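PDB 3EGE: putative methyltransferase from antibiotic biosynthesis pathway from Anabaena variabilis ATCC 29413, which probably transfers methyl groups from S-adenosylmethionine to an unspecified acceptor, perhaps in antibiotic biosynthesis. Local coordinates for residues A[16-22]-A[183-188]; A[178-182]-A[246-252]; A[58-64]-A[77-83]. One frame throughout, in Å; residues are numbered along the deposited sequence.

Contact 1: A[16-22]-A[183-188]; sequences RVPDIRI and DLSDLF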
loop_
_atom_site.group_PDB
_atom_site.type_symbol
_atom_site.label_atom_id
_atom_site.label_comp_id
_atom_site.label_asym_id
_atom_site.label_seq_id
_atom_site.Cartn_x
_atom_site.Cartn_y
_atom_site.Cartn_z
ATOM N N ARG A 16 -7.319 2.501 -8.753
ATOM C CA ARG A 16 -6.049 2.566 -7.987
ATOM C C ARG A 16 -5.058 3.474 -8.713
ATOM O O ARG A 16 -3.941 3.091 -9.058
ATOM C CB ARG A 16 -5.475 1.158 -7.800
ATOM C CG ARG A 16 -6.416 0.168 -7.122
ATOM C CD ARG A 16 -6.714 0.561 -5.694
ATOM N NE ARG A 16 -5.524 0.520 -4.849
ATOM C CZ ARG A 16 -4.974 -0.589 -4.350
ATOM N NH1 ARG A 16 -5.495 -1.783 -4.556
ATOM N NH2 ARG A 16 -3.890 -0.500 -3.592
ATOM N N VAL A 17 -5.490 4.709 -8.915
ATOM C CA VAL A 17 -4.725 5.721 -9.641
ATOM C C VAL A 17 -3.743 6.289 -8.594
ATOM O O VAL A 17 -4.192 6.790 -7.553
ATOM C CB VAL A 17 -5.695 6.806 -10.195
ATOM C CG1 VAL A 17 -4.933 7.885 -10.965
ATOM C CG2 VAL A 17 -6.853 6.130 -11.055
ATOM N N PRO A 18 -2.412 6.172 -8.824
ATOM C CA PRO A 18 -1.457 6.630 -7.784
ATOM C C PRO A 18 -1.673 8.091 -7.398
ATOM O O PRO A 18 -1.897 8.925 -8.270
ATOM C CB PRO A 18 -0.071 6.403 -8.427
ATOM C CG PRO A 18 -0.288 5.402 -9.492
ATOM C CD PRO A 18 -1.700 5.634 -10.004
ATOM N N ASP A 19 -1.668 8.368 -6.097
ATOM C CA ASP A 19 -1.933 9.701 -5.579
ATOM C C ASP A 19 -0.615 10.420 -5.381
ATOM O O ASP A 19 0.317 9.839 -4.815
ATOM C CB ASP A 19 -2.724 9.613 -4.281
ATOM C CG ASP A 19 -3.294 10.946 -3.874
ATOM O OD1 ASP A 19 -2.526 11.786 -3.373
ATOM O OD2 ASP A 19 -4.514 11.132 -4.071
ATOM N N ILE A 20 -0.563 11.684 -5.830
ATOM C CA ILE A 20 0.657 12.514 -5.806
ATOM C C ILE A 20 1.204 12.764 -4.388
ATOM O O ILE A 20 2.402 12.996 -4.218
ATOM C CB ILE A 20 0.450 13.875 -6.555
ATOM C CG1 ILE A 20 1.805 14.503 -6.961
ATOM C CG2 ILE A 20 -0.427 14.850 -5.730
ATOM C CD1 ILE A 20 1.680 15.890 -7.704
ATOM N N ARG A 21 0.323 12.736 -3.387
ATOM C CA ARG A 21 0.731 12.891 -1.982
ATOM C C ARG A 21 1.487 11.677 -1.466
ATOM O O ARG A 21 2.418 11.820 -0.673
ATOM C CB ARG A 21 -0.464 13.224 -1.108
ATOM C CG ARG A 21 -0.951 14.616 -1.396
ATOM C CD ARG A 21 -2.306 14.851 -0.893
ATOM N NE ARG A 21 -3.312 14.040 -1.590
ATOM C CZ ARG A 21 -4.624 14.182 -1.426
ATOM N NH1 ARG A 21 -5.113 15.157 -0.668
ATOM N NH2 ARG A 21 -5.455 13.390 -2.076
ATOM N N ILE A 22 1.091 10.492 -1.931
ATOM C CA ILE A 22 1.813 9.269 -1.607
ATOM C C ILE A 22 3.176 9.303 -2.335
ATOM O O ILE A 22 4.203 9.051 -1.703
ATOM C CB ILE A 22 1.003 8.009 -1.921
ATOM C CG1 ILE A 22 -0.280 8.006 -1.067
ATOM C CG2 ILE A 22 1.847 6.764 -1.634
ATOM C CD1 ILE A 22 -1.154 6.779 -1.233
ATOM N N ASP A 183 -9.723 12.799 -0.020
ATOM C CA ASP A 183 -9.861 12.772 -1.495
ATOM C C ASP A 183 -8.733 12.051 -2.249
ATOM O O ASP A 183 -8.325 12.471 -3.347
ATOM C CB ASP A 183 -10.092 14.202 -2.031
ATOM C CG ASP A 183 -9.026 15.189 -1.595
ATOM O OD1 ASP A 183 -8.135 14.777 -0.829
ATOM O OD2 ASP A 183 -9.101 16.387 -1.984
ATOM N N LEU A 184 -8.255 10.939 -1.679
ATOM C CA LEU A 184 -7.228 10.110 -2.334
ATOM C C LEU A 184 -7.746 9.514 -3.654
ATOM O O LEU A 184 -8.872 9.009 -3.726
ATOM C CB LEU A 184 -6.752 8.947 -1.449
ATOM C CG LEU A 184 -5.821 9.219 -0.285
ATOM C CD1 LEU A 184 -5.731 7.971 0.592
ATOM C CD2 LEU A 184 -4.420 9.642 -0.781
ATOM N N SER A 185 -6.906 9.602 -4.682
ATOM C CA SER A 185 -7.190 9.038 -6.011
ATOM C C SER A 185 -7.031 7.506 -6.016
ATOM O O SER A 185 -7.642 6.813 -6.818
ATOM C CB SER A 185 -6.246 9.661 -7.051
ATOM O OG SER A 185 -4.894 9.340 -6.764
ATOM N N ASP A 186 -6.193 7.014 -5.107
ATOM C CA ASP A 186 -5.838 5.612 -4.975
ATOM C C ASP A 186 -6.850 4.964 -4.032
ATOM O O ASP A 186 -6.746 5.086 -2.804
ATOM C CB ASP A 186 -4.394 5.539 -4.443
ATOM C CG ASP A 186 -3.773 4.163 -4.554
ATOM O OD1 ASP A 186 -4.397 3.185 -4.994
ATOM O OD2 ASP A 186 -2.602 4.075 -4.174
ATOM N N LEU A 187 -7.815 4.246 -4.616
ATOM C CA LEU A 187 -8.921 3.669 -3.867
ATOM C C LEU A 187 -8.616 2.289 -3.329
ATOM O O LEU A 187 -9.236 1.297 -3.710
ATOM C CB LEU A 187 -10.232 3.701 -4.685
ATOM C CG LEU A 187 -10.707 5.088 -5.190
ATOM C CD1 LEU A 187 -12.084 4.976 -5.932
ATOM C CD2 LEU A 187 -10.771 6.120 -4.053
ATOM N N PHE A 188 -7.637 2.257 -2.424
ATOM C CA PHE A 188 -7.347 1.075 -1.631
ATOM C C PHE A 188 -8.424 0.982 -0.510
ATOM O O PHE A 188 -9.235 1.901 -0.322
ATOM C CB PHE A 188 -5.902 1.003 -1.120
ATOM C CG PHE A 188 -5.405 2.225 -0.431
ATOM C CD1 PHE A 188 -5.679 2.444 0.915
ATOM C CD2 PHE A 188 -4.596 3.144 -1.117
ATOM C CE1 PHE A 188 -5.172 3.601 1.584
ATOM C CE2 PHE A 188 -4.083 4.293 -0.469
ATOM C CZ PHE A 188 -4.374 4.515 0.883
HETATM O O HOH W 1 -1.858 1.615 -4.054
#
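R21 meets D183 end-on: NH1 and NH2 both converge on OD1 from one face of the carboxylate, whose plane is turned 62° from the guanidinium, with R21 NH1 to D183 OD1 at 3.1 Å. R21 also takes D19 side-on, nearly in the guanidinium plane, R21 NE to D19 OD1 at 3.0 Å and NH2 to OD2. With CG anti to its backbone N (chi1 -167°), D19 presents OD2 to the other segment, where the anti lone pair accepts from S185 N at 2.9 Å in an almost straight bond. OD1 also receives R21 N, the N-cap bond of helix 20-30, so each carboxylate oxygen holds two donors. Within the Rossmann-like methyltransferase fold, this joins the start of that helix to the loop following strand 172-181. S185 OG donates to V17 O at 2.8 Å from above the carbonyl plane. At the far end R16 turns its edge to D186, R16 NE to D186 OD1 at 2.9 Å with the two planes only 24° apart, while F188 CB lies over one guanidinium face, 3.5 Å from R16 NH2. Y48 OH is hydrogen-bonded to D186 OD2, and a water links that oxygen to R16 NH2. I22 CD1 approaches the F188 ring at its edge, 3.9 Å from F188 CE2.

Contact 2: A[178-182]-A[246-252]; sequences FLLPH and QEIDIGY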
loop_
_atom_site.group_PDB
_atom_site.type_symbol
_atom_site.label_atom_id
_atom_site.label_comp_id
_atom_site.label_asym_id
_atom_site.label_seq_id
_atom_site.Cartn_x
_atom_site.Cartn_y
_atom_site.Cartn_z
ATOM N N PHE A 178 1.061 7.790 7.930
ATOM C CA PHE A 178 0.550 8.425 6.728
ATOM C C PHE A 178 -0.963 8.507 7.013
ATOM O O PHE A 178 -1.701 7.506 6.874
ATOM C CB PHE A 178 0.855 7.681 5.425
ATOM C CG PHE A 178 0.172 8.307 4.235
ATOM C CD1 PHE A 178 0.617 9.539 3.736
ATOM C CD2 PHE A 178 -0.961 7.705 3.655
ATOM C CE1 PHE A 178 -0.037 10.169 2.647
ATOM C CE2 PHE A 178 -1.630 8.323 2.564
ATOM C CZ PHE A 178 -1.176 9.565 2.071
ATOM N N LEU A 179 -1.401 9.687 7.442
ATOM C CA LEU A 179 -2.822 9.964 7.705
ATOM C C LEU A 179 -3.436 10.082 6.324
ATOM O O LEU A 179 -2.818 10.663 5.421
ATOM C CB LEU A 179 -3.006 11.259 8.497
ATOM C CG LEU A 179 -2.274 11.315 9.857
ATOM C CD1 LEU A 179 -2.366 12.713 10.513
ATOM C CD2 LEU A 179 -2.786 10.230 10.787
ATOM N N LEU A 180 -4.614 9.502 6.147
ATOM C CA LEU A 180 -5.268 9.484 4.841
ATOM C C LEU A 180 -6.085 10.749 4.576
ATOM O O LEU A 180 -6.987 11.051 5.361
ATOM C CB LEU A 180 -6.210 8.291 4.727
ATOM C CG LEU A 180 -5.661 6.869 4.880
ATOM C CD1 LEU A 180 -6.819 5.854 4.576
ATOM C CD2 LEU A 180 -4.438 6.630 3.997
ATOM N N PRO A 181 -5.786 11.490 3.478
ATOM C CA PRO A 181 -6.678 12.596 3.104
ATOM C C PRO A 181 -8.039 12.047 2.692
ATOM O O PRO A 181 -8.157 10.871 2.382
ATOM C CB PRO A 181 -5.991 13.231 1.898
ATOM C CG PRO A 181 -4.585 12.672 1.879
ATOM C CD PRO A 181 -4.622 11.384 2.573
ATOM N N HIS A 182 -9.052 12.899 2.692
ATOM C CA HIS A 182 -10.411 12.490 2.334
ATOM C C HIS A 182 -10.629 12.284 0.833
ATOM O O HIS A 182 -11.608 11.646 0.474
ATOM C CB HIS A 182 -11.429 13.515 2.842
ATOM C CG HIS A 182 -11.405 14.813 2.091
ATOM N ND1 HIS A 182 -12.269 15.083 1.051
ATOM C CD2 HIS A 182 -10.589 15.888 2.195
ATOM C CE1 HIS A 182 -12.002 16.281 0.566
ATOM N NE2 HIS A 182 -10.981 16.786 1.237
ATOM N N GLN A 246 -10.670 16.377 7.790
ATOM C CA GLN A 246 -9.925 16.463 6.511
ATOM C C GLN A 246 -9.006 15.252 6.309
ATOM O O GLN A 246 -8.670 14.930 5.163
ATOM C CB GLN A 246 -9.181 17.805 6.358
ATOM C CG GLN A 246 -10.095 19.053 6.490
ATOM C CD GLN A 246 -11.448 18.969 5.717
ATOM O OE1 GLN A 246 -11.500 18.585 4.541
ATOM N NE2 GLN A 246 -12.535 19.354 6.393
ATOM N N GLU A 247 -8.598 14.615 7.414
ATOM C CA GLU A 247 -7.811 13.381 7.387
ATOM C C GLU A 247 -8.035 12.504 8.612
ATOM O O GLU A 247 -8.456 12.985 9.664
ATOM C CB GLU A 247 -6.323 13.669 7.205
ATOM C CG GLU A 247 -5.674 14.459 8.324
ATOM C CD GLU A 247 -4.262 14.933 7.988
ATOM O OE1 GLU A 247 -3.692 14.554 6.917
ATOM O OE2 GLU A 247 -3.733 15.707 8.819
ATOM N N ILE A 248 -7.714 11.224 8.463
ATOM C CA ILE A 248 -7.929 10.210 9.502
ATOM C C ILE A 248 -6.791 9.176 9.546
ATOM O O ILE A 248 -6.171 8.894 8.522
ATOM C CB ILE A 248 -9.297 9.482 9.264
ATOM C CG1 ILE A 248 -9.802 8.830 10.552
ATOM C CG2 ILE A 248 -9.213 8.477 8.110
ATOM C CD1 ILE A 248 -11.219 8.260 10.445
ATOM N N ASP A 249 -6.540 8.624 10.734
ATOM C CA ASP A 249 -5.532 7.598 10.911
ATOM C C ASP A 249 -6.188 6.228 10.889
ATOM O O ASP A 249 -6.877 5.868 11.825
ATOM C CB ASP A 249 -4.740 7.763 12.221
ATOM C CG ASP A 249 -3.534 6.800 12.308
ATOM O OD1 ASP A 249 -3.264 6.018 11.376
ATOM O OD2 ASP A 249 -2.839 6.823 13.313
ATOM N N ILE A 250 -5.912 5.461 9.840
ATOM C CA ILE A 250 -6.418 4.090 9.694
ATOM C C ILE A 250 -5.248 3.086 9.789
ATOM O O ILE A 250 -5.327 1.966 9.278
ATOM C CB ILE A 250 -7.271 3.939 8.413
ATOM C CG1 ILE A 250 -8.253 5.127 8.287
ATOM C CG2 ILE A 250 -8.108 2.619 8.437
ATOM C CD1 ILE A 250 -9.070 5.117 7.002
ATOM N N GLY A 251 -4.201 3.477 10.527
ATOM C CA GLY A 251 -3.051 2.637 10.773
ATOM C C GLY A 251 -2.021 2.511 9.663
ATOM O O GLY A 251 -1.160 1.648 9.762
ATOM N N TYR A 252 -2.089 3.358 8.628
ATOM C CA TYR A 252 -1.081 3.333 7.561
ATOM C C TYR A 252 0.176 4.025 8.076
ATOM O O TYR A 252 0.104 5.110 8.695
ATOM C CB TYR A 252 -1.580 3.959 6.266
ATOM C CG TYR A 252 -2.687 3.162 5.622
ATOM C CD1 TYR A 252 -4.041 3.380 5.993
ATOM C CD2 TYR A 252 -2.402 2.182 4.678
ATOM C CE1 TYR A 252 -5.103 2.646 5.407
ATOM C CE2 TYR A 252 -3.450 1.424 4.053
ATOM C CZ TYR A 252 -4.811 1.663 4.430
ATOM O OH TYR A 252 -5.872 0.949 3.876
HETATM O O HOH W 2 -3.365 6.029 8.644
#
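L180 and I248 form an antiparallel hydrogen-bonded pair, L180 N to I248 O at 2.9 Å and I248 N to L180 O at 3.2 Å, which adds the short strand 247-248 to the edge of the mixed sheet. Next to it, P181 and E247 make a non-hydrogen-bonded pair, and a third backbone bond, F178 N to Y252 O at 2.9 Å, closes the other end. The L180 side chain carries the apolar part: L180 CD1 lies 3.4 Å from I250 CD1, the two chains crossing at about a right angle, and also meets Y252 CE1 obliquely. Near E247, L179 divides its branches, CD1 touching the E247 carboxylate and L179 CD2 packing 3.5 Å from D249 CB. L179 CG stands anti to its carbonyl carbon (chi1 -58°), which, with chi2 extended, lets the two methyls reach these separate neighbours. Beyond this shell, D249 OD1 accepts from G251 N, an Asx turn, and R253 forms a salt bridge with that same oxygen. One water ties the segments together here: it donates to F178 O at 2.8 Å and to D249 OD1, and accepts from I250 N and Y252 N.

Contact 3: A[58-64]-A[77-83]; sequences FVYAVEP and QVEWFTG. With EDO (1,2-ethanediol), chain B.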
loop_
_atom_site.group_PDB
_atom_site.type_symbol
_atom_site.label_atom_id
_atom_site.label_comp_id
_atom_site.label_asym_id
_atom_site.label_seq_id
_atom_site.Cartn_x
_atom_site.Cartn_y
_atom_site.Cartn_z
ATOM N N PHE A 58 15.188 5.743 -12.229
ATOM C CA PHE A 58 15.139 4.466 -12.955
ATOM C C PHE A 58 14.551 3.493 -11.927
ATOM O O PHE A 58 14.927 3.552 -10.748
ATOM C CB PHE A 58 16.504 4.036 -13.469
ATOM C CG PHE A 58 17.051 4.946 -14.523
ATOM C CD1 PHE A 58 16.741 4.736 -15.874
ATOM C CD2 PHE A 58 17.871 6.031 -14.172
ATOM C CE1 PHE A 58 17.251 5.590 -16.869
ATOM C CE2 PHE A 58 18.383 6.893 -15.159
ATOM C CZ PHE A 58 18.074 6.668 -16.511
ATOM N N VAL A 59 13.589 2.663 -12.356
ATOM C CA VAL A 59 12.892 1.732 -11.461
ATOM C C VAL A 59 13.001 0.284 -11.944
ATOM O O VAL A 59 12.714 0.002 -13.095
ATOM C CB VAL A 59 11.369 2.079 -11.282
ATOM C CG1 VAL A 59 10.726 1.177 -10.211
ATOM C CG2 VAL A 59 11.159 3.540 -10.885
ATOM N N TYR A 60 13.435 -0.618 -11.052
ATOM C CA TYR A 60 13.440 -2.056 -11.320
ATOM C C TYR A 60 12.214 -2.613 -10.557
ATOM O O TYR A 60 12.245 -2.757 -9.333
ATOM C CB TYR A 60 14.744 -2.739 -10.879
ATOM C CG TYR A 60 16.035 -2.248 -11.531
ATOM C CD1 TYR A 60 16.057 -1.681 -12.816
ATOM C CD2 TYR A 60 17.264 -2.446 -10.883
ATOM C CE1 TYR A 60 17.255 -1.258 -13.410
ATOM C CE2 TYR A 60 18.479 -2.028 -11.476
ATOM C CZ TYR A 60 18.456 -1.438 -12.734
ATOM O OH TYR A 60 19.626 -1.029 -13.305
ATOM N N ALA A 61 11.144 -2.889 -11.310
ATOM C CA ALA A 61 9.867 -3.400 -10.774
ATOM C C ALA A 61 9.924 -4.909 -10.648
ATOM O O ALA A 61 10.169 -5.582 -11.635
ATOM C CB ALA A 61 8.708 -3.008 -11.679
ATOM N N VAL A 62 9.699 -5.424 -9.437
ATOM C CA VAL A 62 9.648 -6.876 -9.174
ATOM C C VAL A 62 8.239 -7.199 -8.677
ATOM O O VAL A 62 7.814 -6.613 -7.695
ATOM C CB VAL A 62 10.722 -7.354 -8.157
ATOM C CG1 VAL A 62 10.670 -8.884 -7.984
ATOM C CG2 VAL A 62 12.134 -6.879 -8.618
ATOM N N GLU A 63 7.552 -8.118 -9.379
ATOM C CA GLU A 63 6.183 -8.551 -9.081
ATOM C C GLU A 63 5.963 -10.011 -9.520
ATOM O O GLU A 63 6.100 -10.276 -10.695
ATOM C CB GLU A 63 5.199 -7.650 -9.859
ATOM C CG GLU A 63 3.692 -8.075 -9.811
ATOM C CD GLU A 63 3.215 -8.317 -8.387
ATOM O OE1 GLU A 63 3.495 -7.463 -7.523
ATOM O OE2 GLU A 63 2.599 -9.372 -8.123
ATOM N N PRO A 64 5.572 -10.941 -8.606
ATOM C CA PRO A 64 5.355 -12.355 -9.050
ATOM C C PRO A 64 4.168 -12.601 -10.010
ATOM O O PRO A 64 4.235 -13.537 -10.826
ATOM C CB PRO A 64 5.090 -13.097 -7.725
ATOM C CG PRO A 64 4.487 -12.069 -6.852
ATOM C CD PRO A 64 5.299 -10.821 -7.159
ATOM N N GLN A 77 12.005 4.117 -18.448
ATOM C CA GLN A 77 12.775 4.071 -17.202
ATOM C C GLN A 77 12.284 3.035 -16.166
ATOM O O GLN A 77 12.726 3.062 -15.016
ATOM C CB GLN A 77 12.889 5.487 -16.583
ATOM C CG GLN A 77 13.831 6.470 -17.343
ATOM C CD GLN A 77 13.242 7.112 -18.588
ATOM O OE1 GLN A 77 12.036 7.288 -18.701
ATOM N NE2 GLN A 77 14.108 7.498 -19.526
ATOM N N VAL A 78 11.393 2.128 -16.574
ATOM C CA VAL A 78 10.918 1.044 -15.717
ATOM C C VAL A 78 11.343 -0.290 -16.355
ATOM O O VAL A 78 11.101 -0.498 -17.541
ATOM C CB VAL A 78 9.377 1.088 -15.485
ATOM C CG1 VAL A 78 8.925 -0.038 -14.546
ATOM C CG2 VAL A 78 8.962 2.431 -14.886
ATOM N N GLU A 79 12.024 -1.149 -15.581
ATOM C CA GLU A 79 12.373 -2.513 -16.022
ATOM C C GLU A 79 11.538 -3.500 -15.214
ATOM O O GLU A 79 11.564 -3.464 -14.001
ATOM C CB GLU A 79 13.871 -2.823 -15.885
ATOM C CG GLU A 79 14.810 -1.891 -16.707
ATOM C CD GLU A 79 14.577 -1.888 -18.214
ATOM O OE1 GLU A 79 13.838 -2.734 -18.764
ATOM O OE2 GLU A 79 15.141 -1.005 -18.881
ATOM N N TRP A 80 10.830 -4.394 -15.902
ATOM C CA TRP A 80 9.939 -5.348 -15.249
ATOM C C TRP A 80 10.556 -6.747 -15.074
ATOM O O TRP A 80 11.040 -7.379 -16.050
ATOM C CB TRP A 80 8.614 -5.459 -16.014
ATOM C CG TRP A 80 7.547 -5.900 -15.108
ATOM C CD1 TRP A 80 7.245 -7.195 -14.724
ATOM C CD2 TRP A 80 6.678 -5.046 -14.364
ATOM N NE1 TRP A 80 6.193 -7.187 -13.839
ATOM C CE2 TRP A 80 5.834 -5.887 -13.580
ATOM C CE3 TRP A 80 6.503 -3.653 -14.306
ATOM C CZ2 TRP A 80 4.835 -5.376 -12.731
ATOM C CZ3 TRP A 80 5.507 -3.135 -13.446
ATOM C CH2 TRP A 80 4.685 -4.003 -12.675
ATOM N N PHE A 81 10.518 -7.212 -13.828
ATOM C CA PHE A 81 10.984 -8.537 -13.419
ATOM C C PHE A 81 9.839 -9.312 -12.736
ATOM O O PHE A 81 9.219 -8.793 -11.787
ATOM C CB PHE A 81 12.138 -8.403 -12.420
ATOM C CG PHE A 81 13.330 -7.689 -12.972
ATOM C CD1 PHE A 81 13.404 -6.297 -12.930
ATOM C CD2 PHE A 81 14.374 -8.401 -13.561
ATOM C CE1 PHE A 81 14.532 -5.605 -13.461
ATOM C CE2 PHE A 81 15.497 -7.727 -14.104
ATOM C CZ PHE A 81 15.571 -6.328 -14.042
ATOM N N THR A 82 9.560 -10.518 -13.235
ATOM C CA THR A 82 8.585 -11.416 -12.616
ATOM C C THR A 82 9.342 -12.334 -11.651
ATOM O O THR A 82 10.215 -13.080 -12.048
ATOM C CB THR A 82 7.731 -12.243 -13.637
ATOM O OG1 THR A 82 7.034 -11.340 -14.510
ATOM C CG2 THR A 82 6.694 -13.107 -12.889
ATOM N N GLY A 83 8.988 -12.260 -10.378
ATOM C CA GLY A 83 9.647 -13.059 -9.352
ATOM C C GLY A 83 9.108 -12.697 -7.990
ATOM O O GLY A 83 8.340 -11.746 -7.867
HETATM C C1 EDO B . 2.151 -8.022 -4.325
HETATM O O1 EDO B . 3.456 -8.301 -4.825
HETATM C C2 EDO B . 1.822 -6.560 -4.596
HETATM O O2 EDO B . 0.468 -6.462 -5.041
HETATM O O HOH W 3 5.152 -10.111 -13.145
#
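A61 CB sits over one face of the W80 indole, 3.9 Å from the centroid of the W80 six-membered ring and 27° off the normal, a CH-pi contact in the tightly packed part of this parallel strand pair; A61 CB comes within 3.5 Å of W80 CE3. W80 CG is anti to the backbone N (chi1 -155°), which carries the ring back toward the neighbouring strand, and W80 CZ2 also reaches E63 CB at 3.7 Å. Five hydrogen bonds alternate between the strands, from V59 N to Q77 O through to E63 N to F81 O; the first four, V59 N to Q77 O, E79 N to V59 O, A61 N to E79 O and F81 N to A61 O, each span 2.8 Å. V78 CG1 joins A61 on the W80 side. The opposite face carries Y60, V62, E79 and F81; V62 is buried, but toward E79 it opens to solvent. Y60 and F81 lie side by side, with Y60 CB 3.9 Å from F81 CE1, while the exposed E79 leads its carboxylate away after CB has met Y60 CD1. At the start of the strands F58 CE1 meets Q77 CG at 3.6 Å. Past the strand ends a water donates to E63 O at 2.6 Å and accepts from W80 NE1 and T82 OG1. E63 OE1 takes a hydrogen bond from O1 of a 1,2-ethanediol at 2.8 Å and another from G44 N of the probable glycine-rich turn; an acidic residue at the end of the second strand commonly binds the ribose hydroxyls of S-adenosylmethionine in Rossmann-fold methyltransferases, so E63 may do so here. The pair belongs to a beta-alpha-beta unit whose helix 66-70 meets W80 through R69 and T82 through I66. Strand 78-81 is one of the two outermost strands of the sheet, strand 37-41 flanks 58-62 on its other edge, and helix 47-53 packs on V59, A61 and V78.

Contacts 1 and 2 adjoin, with centres 12 Å apart and segments that alternate along the chain: strand 172-181 runs through contact 2 directly into the loop of contact 1. Their side chains meet where F188 CD1 lies 3.3 Å from Y252 OH and I22 CG1 lies 3.6 Å from F178 CZ. Contact 3 stands apart, its centre 21 Å from that of contact 1 and 29 Å from that of contact 2, although contacts 2 and 3 involve the two outermost strands of one sheet. P18 of contact 1 and E63 of contact 3 both touch the probable glycine-rich turn, consistent with both lying near a cofactor pocket; the 1,2-ethanediol beside E63 is probably from the crystallisation liquor.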